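Aminopentol aminotransferase (Sphingopyxis macrogoltabida, PDB 6HBS) catalyses the pyridoxal-phosphate-dependent deamination of aminopentol (hydrolysed fumonisin B1) to its 2-keto derivative, with pyruvate as the preferred amino-group acceptor. Local coordinates at residues R303-E307 with T308-E312. Numbering follows the deposited sequence.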
loop_
_atom_site.group_PDB
_atom_site.type_symbol
_atom_site.label_atom_id
_atom_site.label_comp_id
_atom_site.label_asym_id
_atom_site.label_seq_id
_atom_site.Cartn_x
_atom_site.Cartn_y
_atom_site.Cartn_z
ATOM N N ARG A 303 -10.736 15.488 -12.353
ATOM C CA ARG A 303 -11.323 16.397 -13.360
ATOM C C ARG A 303 -12.855 16.230 -13.364
ATOM O O ARG A 303 -13.615 17.194 -13.387
ATOM C CB ARG A 303 -10.719 16.175 -14.761
ATOM C CG ARG A 303 -11.265 17.119 -15.836
ATOM C CD ARG A 303 -11.133 16.642 -17.274
ATOM N NE ARG A 303 -11.790 15.364 -17.579
ATOM C CZ ARG A 303 -13.087 15.201 -17.770
ATOM N NH1 ARG A 303 -13.912 16.225 -17.644
ATOM N NH2 ARG A 303 -13.565 14.012 -18.071
ATOM N N ILE A 304 -13.313 14.988 -13.383
ATOM C CA ILE A 304 -14.709 14.695 -13.368
ATOM C C ILE A 304 -15.370 15.253 -12.095
ATOM O O ILE A 304 -16.493 15.773 -12.164
ATOM C CB ILE A 304 -14.932 13.198 -13.555
ATOM C CG1 ILE A 304 -14.508 12.774 -14.967
ATOM C CG2 ILE A 304 -16.368 12.808 -13.253
ATOM C CD1 ILE A 304 -14.552 11.324 -15.200
ATOM N N ILE A 305 -14.669 15.192 -10.955
ATOM C CA ILE A 305 -15.192 15.698 -9.691
ATOM C C ILE A 305 -15.394 17.210 -9.818
ATOM O O ILE A 305 -16.405 17.730 -9.377
ATOM C CB ILE A 305 -14.274 15.314 -8.507
ATOM C CG1 ILE A 305 -14.378 13.822 -8.163
ATOM C CG2 ILE A 305 -14.483 16.213 -7.303
ATOM C CD1 ILE A 305 -13.321 13.341 -7.158
ATOM N N ARG A 306 -14.428 17.908 -10.425
ATOM C CA ARG A 306 -14.520 19.327 -10.572
ATOM C C ARG A 306 -15.590 19.703 -11.606
ATOM O O ARG A 306 -16.197 20.712 -11.419
ATOM C CB ARG A 306 -13.221 19.993 -11.042
ATOM C CG ARG A 306 -12.014 19.823 -10.138
ATOM C CD ARG A 306 -10.868 20.737 -10.535
ATOM N NE ARG A 306 -10.350 20.374 -11.843
ATOM C CZ ARG A 306 -9.541 19.343 -12.083
ATOM N NH1 ARG A 306 -9.171 19.076 -13.322
ATOM N NH2 ARG A 306 -9.057 18.627 -11.087
ATOM N N GLU A 307 -15.772 18.929 -12.687
ATOM C CA GLU A 307 -16.422 19.432 -13.897
ATOM C C GLU A 307 -17.841 18.892 -14.112
ATOM O O GLU A 307 -18.508 19.350 -15.044
ATOM C CB GLU A 307 -15.578 19.162 -15.153
ATOM C CG GLU A 307 -14.414 20.131 -15.237
ATOM C CD GLU A 307 -13.452 20.006 -16.397
ATOM O OE1 GLU A 307 -13.672 19.184 -17.271
ATOM O OE2 GLU A 307 -12.459 20.714 -16.366
ATOM N N THR A 308 -18.301 17.951 -13.293
ATOM C CA THR A 308 -19.559 17.272 -13.520
ATOM C C THR A 308 -20.382 17.304 -12.235
ATOM O O THR A 308 -19.823 17.513 -11.147
ATOM C CB THR A 308 -19.370 15.816 -13.974
ATOM O OG1 THR A 308 -18.906 15.067 -12.844
ATOM C CG2 THR A 308 -18.423 15.652 -15.148
ATOM N N PRO A 309 -21.722 17.151 -12.331
ATOM C CA PRO A 309 -22.594 17.062 -11.157
ATOM C C PRO A 309 -22.648 15.649 -10.541
ATOM O O PRO A 309 -23.726 15.137 -10.130
ATOM C CB PRO A 309 -23.950 17.495 -11.758
ATOM C CG PRO A 309 -23.927 16.964 -13.145
ATOM C CD PRO A 309 -22.492 17.159 -13.593
ATOM N N TYR A 310 -21.481 15.004 -10.424
ATOM C CA TYR A 310 -21.434 13.635 -9.930
ATOM C C TYR A 310 -22.002 13.609 -8.492
ATOM O O TYR A 310 -22.692 12.656 -8.097
ATOM C CB TYR A 310 -20.007 13.072 -9.983
ATOM C CG TYR A 310 -19.190 13.503 -8.798
ATOM C CD1 TYR A 310 -18.611 14.753 -8.763
ATOM C CD2 TYR A 310 -19.137 12.731 -7.656
ATOM C CE1 TYR A 310 -17.956 15.209 -7.643
ATOM C CE2 TYR A 310 -18.466 13.159 -6.525
ATOM C CZ TYR A 310 -17.900 14.414 -6.518
ATOM O OH TYR A 310 -17.256 14.867 -5.429
ATOM N N LEU A 311 -21.664 14.634 -7.710
ATOM C CA LEU A 311 -21.949 14.643 -6.255
ATOM C C LEU A 311 -23.464 14.792 -6.050
ATOM O O LEU A 311 -24.068 14.045 -5.289
ATOM C CB LEU A 311 -21.171 15.785 -5.590
ATOM C CG LEU A 311 -21.373 15.947 -4.082
ATOM C CD1 LEU A 311 -21.015 14.674 -3.320
ATOM C CD2 LEU A 311 -20.563 17.118 -3.558
ATOM N N GLU A 312 -24.061 15.738 -6.784
ATOM C CA GLU A 312 -25.505 16.008 -6.692
ATOM C C GLU A 312 -26.268 14.764 -7.145
ATOM O O GLU A 312 -27.238 14.343 -6.490
ATOM C CB GLU A 312 -25.844 17.247 -7.513
ATOM C CG GLU A 312 -25.202 18.499 -6.971
ATOM C CD GLU A 312 -23.724 18.660 -7.291
ATOM O OE1 GLU A 312 -23.213 18.003 -8.203
ATOM O OE2 GLU A 312 -23.093 19.398 -6.574
#
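Thr308 closes the end of helix 292-307 by folding its hydroxyl back onto the carbonyl of Ile304: Thr308 OG1 donates to Ile304 O at 2.6 Å, approaching from above the carbonyl plane. The same oxygen takes a weak bond from Thr308 N at 3.0 Å, so Thr308 gives this carbonyl two donors, beside a weak bond from Glu307 N. Threonine suits the place because its short side chain, with OG1 set between backbone N and carbonyl carbon (chi1 72°), brings the hydroxyl back over the last turn. Its extended backbone meanwhile carries the chain out of the helix. One turn apart, Arg303 and Glu307 form a salt bridge, Arg303 NH1 to Glu307 OE1 at 3.0 Å; the oxygen lies in the guanidinium plane, but the N-H meets the carboxylate from above its own plane. Arg303 also pairs with Glu300.

Beyond the polar turn, Ile304 CG2 lies 3.4 Å from Thr308 OG1, and the Tyr310 ring folds back against Ile305. Ile305 CG1 sits over one ring face in a CH-pi contact, 4.2 Å from the centroid, while Ile305 CG2 reaches Tyr310 CE1 at 3.6 Å. Tyrosine fits here because its flat ring packs on the branched isoleucine and its hydroxyl bonds to Phe236 O. Pro309 occupies the N-cap position of helix 310-332, making this the elbow between two successive helices. Arg240 bonds to Ile305 O and Thr308 O and pairs with Glu312, spanning both helices and the bend; Ile304 packs on helix 72-82, and Ile305 on helix 94-105.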